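Local coordinates for uncharacterized protein (Cricetid herpesvirus 2, PDB 4ZKQ), which binds host chemokines, probably serving as a secreted herpesvirus decoy receptor that keeps them from their cellular receptors, at residues A[283-288]-A[360-365]; A[299-304]-A[352-357]. All coordinates share one frame; numbering follows the deposited sequence.

Contact 1 (A[283-288]-A[360-365]); sequences PGRYED and TVRLDV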
loop_
_atom_site.group_PDB
_atom_site.type_symbol
_atom_site.label_atom_id
_atom_site.label_comp_id
_atom_site.label_asym_id
_atom_site.label_seq_id
_atom_site.Cartn_x
_atom_site.Cartn_y
_atom_site.Cartn_z
ATOM N N PRO A 283 -16.371 -16.145 16.666
ATOM C CA PRO A 283 -17.789 -16.042 17.031
ATOM C C PRO A 283 -18.564 -15.040 16.184
ATOM O O PRO A 283 -18.107 -13.918 15.969
ATOM C CB PRO A 283 -17.744 -15.579 18.489
ATOM C CG PRO A 283 -16.430 -16.016 18.990
ATOM C CD PRO A 283 -15.493 -15.903 17.824
ATOM N N GLY A 284 -19.735 -15.451 15.718
ATOM C CA GLY A 284 -20.597 -14.583 14.939
ATOM C C GLY A 284 -22.001 -15.146 14.927
ATOM O O GLY A 284 -22.236 -16.233 15.452
ATOM N N ARG A 285 -22.934 -14.407 14.336
ATOM C CA ARG A 285 -24.307 -14.878 14.210
ATOM C C ARG A 285 -24.538 -15.435 12.813
ATOM O O ARG A 285 -24.356 -14.733 11.819
ATOM C CB ARG A 285 -25.293 -13.749 14.507
ATOM C CG ARG A 285 -26.667 -14.239 14.941
ATOM C CD ARG A 285 -27.597 -13.086 15.269
ATOM N NE ARG A 285 -28.034 -12.379 14.070
ATOM C CZ ARG A 285 -28.805 -11.296 14.078
ATOM N NH1 ARG A 285 -29.226 -10.782 15.227
ATOM N NH2 ARG A 285 -29.151 -10.721 12.935
ATOM N N TYR A 286 -24.938 -16.700 12.747
ATOM C CA TYR A 286 -25.195 -17.361 11.473
ATOM C C TYR A 286 -26.671 -17.272 11.100
ATOM O O TYR A 286 -27.546 -17.521 11.928
ATOM C CB TYR A 286 -24.753 -18.824 11.534
ATOM C CG TYR A 286 -23.271 -18.999 11.784
ATOM C CD1 TYR A 286 -22.730 -18.794 13.047
ATOM C CD2 TYR A 286 -22.412 -19.369 10.758
ATOM C CE1 TYR A 286 -21.375 -18.950 13.280
ATOM C CE2 TYR A 286 -21.056 -19.529 10.981
ATOM C CZ TYR A 286 -20.544 -19.318 12.243
ATOM O OH TYR A 286 -19.197 -19.476 12.466
ATOM N N GLU A 287 -26.935 -16.902 9.850
ATOM C CA GLU A 287 -28.296 -16.832 9.328
ATOM C C GLU A 287 -28.436 -17.714 8.092
ATOM O O GLU A 287 -29.363 -17.541 7.298
ATOM C CB GLU A 287 -28.669 -15.388 8.990
ATOM C CG GLU A 287 -28.614 -14.444 10.182
ATOM C CD GLU A 287 -28.808 -12.992 9.791
ATOM O OE1 GLU A 287 -29.060 -12.723 8.597
ATOM O OE2 GLU A 287 -28.707 -12.118 10.679
ATOM N N ASP A 288 -27.498 -18.647 7.929
ATOM C CA ASP A 288 -27.509 -19.604 6.819
ATOM C C ASP A 288 -27.171 -18.938 5.485
ATOM O O ASP A 288 -26.412 -19.489 4.685
ATOM C CB ASP A 288 -28.862 -20.304 6.733
ATOM N N THR A 360 -21.288 0.804 17.317
ATOM C CA THR A 360 -21.161 -0.594 16.944
ATOM C C THR A 360 -21.081 -0.739 15.435
ATOM O O THR A 360 -21.924 -0.223 14.701
ATOM C CB THR A 360 -22.354 -1.424 17.471
ATOM O OG1 THR A 360 -22.461 -1.253 18.888
ATOM C CG2 THR A 360 -22.169 -2.909 17.156
ATOM N N VAL A 361 -20.051 -1.440 14.982
ATOM C CA VAL A 361 -19.927 -1.802 13.584
ATOM C C VAL A 361 -20.534 -3.172 13.396
ATOM O O VAL A 361 -20.423 -4.031 14.272
ATOM C CB VAL A 361 -18.459 -1.817 13.118
ATOM C CG1 VAL A 361 -18.347 -2.305 11.677
ATOM C CG2 VAL A 361 -17.855 -0.445 13.244
ATOM N N ARG A 362 -21.174 -3.366 12.251
ATOM C CA ARG A 362 -21.633 -4.679 11.845
ATOM C C ARG A 362 -21.072 -5.022 10.471
ATOM O O ARG A 362 -21.248 -4.276 9.502
ATOM C CB ARG A 362 -23.162 -4.745 11.839
ATOM C CG ARG A 362 -23.716 -6.049 11.283
ATOM C CD ARG A 362 -25.228 -6.144 11.456
ATOM N NE ARG A 362 -25.800 -7.241 10.676
ATOM C CZ ARG A 362 -27.024 -7.734 10.855
ATOM N NH1 ARG A 362 -27.818 -7.241 11.796
ATOM N NH2 ARG A 362 -27.457 -8.732 10.095
ATOM N N LEU A 363 -20.380 -6.154 10.414
ATOM C CA LEU A 363 -19.899 -6.730 9.167
ATOM C C LEU A 363 -20.705 -7.968 8.806
ATOM O O LEU A 363 -20.734 -8.936 9.567
ATOM C CB LEU A 363 -18.419 -7.101 9.282
ATOM C CG LEU A 363 -17.804 -7.813 8.075
ATOM C CD1 LEU A 363 -17.753 -6.899 6.865
ATOM C CD2 LEU A 363 -16.417 -8.325 8.415
ATOM N N ASP A 364 -21.349 -7.935 7.644
ATOM C CA ASP A 364 -22.051 -9.098 7.119
ATOM C C ASP A 364 -21.223 -9.741 6.030
ATOM O O ASP A 364 -20.746 -9.065 5.118
ATOM C CB ASP A 364 -23.425 -8.714 6.575
ATOM C CG ASP A 364 -24.306 -8.083 7.622
ATOM O OD1 ASP A 364 -24.337 -8.597 8.759
ATOM O OD2 ASP A 364 -24.958 -7.064 7.313
ATOM N N VAL A 365 -21.042 -11.052 6.147
ATOM C CA VAL A 365 -20.321 -11.828 5.157
ATOM C C VAL A 365 -21.269 -12.816 4.496
ATOM O O VAL A 365 -21.761 -13.734 5.148
ATOM C CB VAL A 365 -19.151 -12.603 5.788
ATOM C CG1 VAL A 365 -18.375 -13.343 4.722
ATOM C CG2 VAL A 365 -18.239 -11.663 6.563
#

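Contact 2 (A[299-304]-A[352-357]); sequences LFQTAD and LTYHPS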
loop_
_atom_site.group_PDB
_atom_site.type_symbol
_atom_site.label_atom_id
_atom_site.label_comp_id
_atom_site.label_asym_id
_atom_site.label_seq_id
_atom_site.Cartn_x
_atom_site.Cartn_y
_atom_site.Cartn_z
ATOM N N LEU A 299 -13.195 4.262 17.124
ATOM C CA LEU A 299 -12.423 4.748 15.992
ATOM C C LEU A 299 -12.984 6.048 15.428
ATOM O O LEU A 299 -12.229 6.952 15.079
ATOM C CB LEU A 299 -12.370 3.684 14.891
ATOM C CG LEU A 299 -11.623 4.096 13.623
ATOM C CD1 LEU A 299 -10.139 4.263 13.918
ATOM C CD2 LEU A 299 -11.853 3.083 12.515
ATOM N N PHE A 300 -14.305 6.147 15.334
ATOM C CA PHE A 300 -14.912 7.299 14.683
ATOM C C PHE A 300 -14.808 8.562 15.533
ATOM O O PHE A 300 -15.096 9.656 15.050
ATOM C CB PHE A 300 -16.368 6.998 14.331
ATOM C CG PHE A 300 -16.515 5.977 13.246
ATOM C CD1 PHE A 300 -16.516 6.357 11.917
ATOM C CD2 PHE A 300 -16.620 4.634 13.551
ATOM C CE1 PHE A 300 -16.633 5.416 10.916
ATOM C CE2 PHE A 300 -16.742 3.689 12.551
ATOM C CZ PHE A 300 -16.747 4.083 11.232
ATOM N N GLN A 301 -14.369 8.412 16.782
ATOM C CA GLN A 301 -14.145 9.553 17.670
ATOM C C GLN A 301 -12.719 10.091 17.549
ATOM O O GLN A 301 -12.402 11.157 18.078
ATOM C CB GLN A 301 -14.430 9.162 19.123
ATOM C CG GLN A 301 -15.781 8.491 19.325
ATOM C CD GLN A 301 -16.924 9.277 18.711
ATOM O OE1 GLN A 301 -17.804 8.710 18.065
ATOM N NE2 GLN A 301 -16.917 10.591 18.914
ATOM N N THR A 302 -11.872 9.352 16.837
ATOM C CA THR A 302 -10.481 9.735 16.595
ATOM C C THR A 302 -10.287 10.453 15.272
ATOM O O THR A 302 -9.211 10.983 14.986
ATOM C CB THR A 302 -9.567 8.498 16.569
ATOM O OG1 THR A 302 -9.590 7.905 15.253
ATOM C CG2 THR A 302 -10.015 7.486 17.605
ATOM N N ALA A 303 -11.331 10.449 14.460
ATOM C CA ALA A 303 -11.202 10.781 13.053
ATOM C C ALA A 303 -10.850 12.252 12.785
ATOM O O ALA A 303 -10.408 12.590 11.683
ATOM C CB ALA A 303 -12.476 10.411 12.347
ATOM N N ASP A 304 -11.032 13.111 13.784
ATOM C CA ASP A 304 -10.719 14.540 13.653
ATOM C C ASP A 304 -11.505 15.191 12.510
ATOM O O ASP A 304 -10.959 15.977 11.734
ATOM C CB ASP A 304 -9.207 14.747 13.441
ATOM C CG ASP A 304 -8.777 16.203 13.624
ATOM O OD1 ASP A 304 -9.413 16.920 14.428
ATOM O OD2 ASP A 304 -7.805 16.627 12.963
ATOM N N LEU A 352 -21.138 -3.492 5.249
ATOM C CA LEU A 352 -20.599 -2.834 6.419
ATOM C C LEU A 352 -21.559 -1.733 6.839
ATOM O O LEU A 352 -21.968 -0.911 6.021
ATOM C CB LEU A 352 -19.210 -2.271 6.115
ATOM C CG LEU A 352 -18.389 -1.729 7.279
ATOM C CD1 LEU A 352 -17.962 -2.855 8.191
ATOM C CD2 LEU A 352 -17.171 -0.987 6.750
ATOM N N THR A 353 -21.929 -1.734 8.113
ATOM C CA THR A 353 -22.837 -0.728 8.643
ATOM C C THR A 353 -22.369 -0.290 10.012
ATOM O O THR A 353 -21.751 -1.065 10.744
ATOM C CB THR A 353 -24.284 -1.257 8.732
ATOM O OG1 THR A 353 -24.323 -2.417 9.568
ATOM C CG2 THR A 353 -24.806 -1.626 7.354
ATOM N N TYR A 354 -22.651 0.964 10.340
ATOM C CA TYR A 354 -22.243 1.545 11.608
ATOM C C TYR A 354 -23.443 2.140 12.323
ATOM O O TYR A 354 -24.278 2.798 11.704
ATOM C CB TYR A 354 -21.179 2.613 11.383
ATOM C CG TYR A 354 -20.715 3.291 12.641
ATOM C CD1 TYR A 354 -20.159 2.561 13.676
ATOM C CD2 TYR A 354 -20.809 4.669 12.786
ATOM C CE1 TYR A 354 -19.721 3.173 14.821
ATOM C CE2 TYR A 354 -20.375 5.292 13.935
ATOM C CZ TYR A 354 -19.831 4.537 14.951
ATOM O OH TYR A 354 -19.389 5.141 16.102
ATOM N N HIS A 355 -23.513 1.899 13.628
ATOM C CA HIS A 355 -24.610 2.375 14.460
ATOM C C HIS A 355 -24.059 3.407 15.440
ATOM O O HIS A 355 -23.544 3.045 16.500
ATOM C CB HIS A 355 -25.267 1.201 15.190
ATOM C CG HIS A 355 -25.570 0.038 14.297
ATOM N ND1 HIS A 355 -26.572 0.072 13.348
ATOM C CD2 HIS A 355 -24.998 -1.183 14.194
ATOM C CE1 HIS A 355 -26.606 -1.082 12.707
ATOM N NE2 HIS A 355 -25.661 -1.864 13.199
ATOM N N PRO A 356 -24.143 4.701 15.075
ATOM C CA PRO A 356 -23.484 5.750 15.862
ATOM C C PRO A 356 -23.906 5.764 17.324
ATOM O O PRO A 356 -23.071 6.010 18.192
ATOM C CB PRO A 356 -23.921 7.045 15.166
ATOM C CG PRO A 356 -24.325 6.635 13.793
ATOM C CD PRO A 356 -24.883 5.262 13.929
ATOM N N SER A 357 -25.181 5.488 17.582
ATOM C CA SER A 357 -25.727 5.524 18.936
ATOM C C SER A 357 -24.995 4.573 19.877
ATOM O O SER A 357 -24.676 4.933 21.013
ATOM C CB SER A 357 -27.221 5.182 18.905
ATOM O OG SER A 357 -27.472 4.074 18.053
HETATM O O HOH W 1 -16.500 5.083 17.123
HETATM O O HOH W 2 -19.855 7.823 16.203
#

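Contact 1 (A[283-288]-A[360-365])
E287 and R362 meet through their charged ends, with R285 beside them, at the surface of the chain. Charge pairing carries the contact: E287 OE2 and R362 NH2 form a long salt bridge of 3.7 Å, without hydrogen-bond geometry, the carboxylate and guanidinium planes standing 80° apart. The two side chains come from opposite directions, and R362 reaches across fully extended, with CG anti to its backbone N (chi1 174°).

Stronger bonds lie within each segment. R285 NH2 donates to E287 OE2 at 2.7 Å, meeting the oxygen nearly along its C-O axis and holding it in the guanidinium plane; a bend at chi3 (73°) turns the R285 head to this oxygen. On the other strand R362 NE gives an almost straight bond of 2.8 Å to the syn lone pair of D364 OD1, and R362 NH2 adds a weak one to the same atom. This in-plane hold fixes the rotation of the R362 head.

R285 NH2 and R362 NH2, 3.9 Å apart with their guanidinium planes almost perpendicular, both draw close to E287 OE2, which probably balances part of their charge. D364 in turn has further partners, a salt bridge from OD2 to R351 and a hydrogen bond between OD1 and S292.

Strand 290-296 lies between strands 285-286 and 360-366 in an antiparallel sheet. The four residues R285, E287, R362 and D364 make a salt-bridge network of alternating charge that spans the intervening strand 290-296 on one face of this sheet.

Contact 2 (A[299-304]-A[352-357])
F300 and Y354 join a loop to an edge strand whose backbones stay well apart, the nearest CA atoms, those of F300 and P356, lying 8.8 Å from each other. Residues 299-303 have helical backbone angles without the regular bonds; within this turn L299 O accepts from both T302 N and T302 OG1, the hydroxyl bond being 2.8 Å long. Residues 352-355 end the strand 350-355, and P356 starts the loop that follows.

The rings bridge the gap as an offset face-to-face stack, centroids 4.1 Å apart and planes tilted by 25°. Their side chains run past each other in opposite directions: F300 CD2 lies 3.5 Å from Y354 CZ, while F300 CE2 is over the CD1-CE1 side of the tyrosine. Y354 has CG anti to its backbone N (chi1 179°), which lays the phenol against the F300 ring. P356 N lies over the opposite face of the tyrosine ring, and L338 touches both F300 and P356.

Two waters complete the contact at the phenol. Water 1 accepts from F300 N and is hydrogen-bonded to Y354 OH at 3.1 Å; water 2, in the plane of the tyrosine ring, donates to Q301 OE1 and is hydrogen-bonded to Y354 OH at 2.7 Å.

The chemistry is thus divided: dispersion between the faces of two buried rings probably accounts for most of the direct contact, and the phenol oxygen at the end of the stack reaches the loop's backbone and the exposed Q301 through water, so that its polarity is met without a direct bond between the segments.

How the contacts relate
Contact 2 is nested along the chain inside the loop closed by contact 1: 283-288, 299-304, 352-357 and 360-365 follow in that order. Their centres are about 18 Å apart, and both reach one four-stranded antiparallel sheet, ordered 285-286, 290-296, 360-366, 350-355. Strands 350-355 and 360-366 are direct neighbours, probably hydrogen-bonded, R362 N to T353 O at 2.8 Å and H355 N to T360 O at 2.9 Å. Contact 1 ties one outermost strand to the third within this sheet, whereas contact 2 joins the other outermost strand to a loop that also packs on strand 308-315 of the neighbouring ten-stranded sheet.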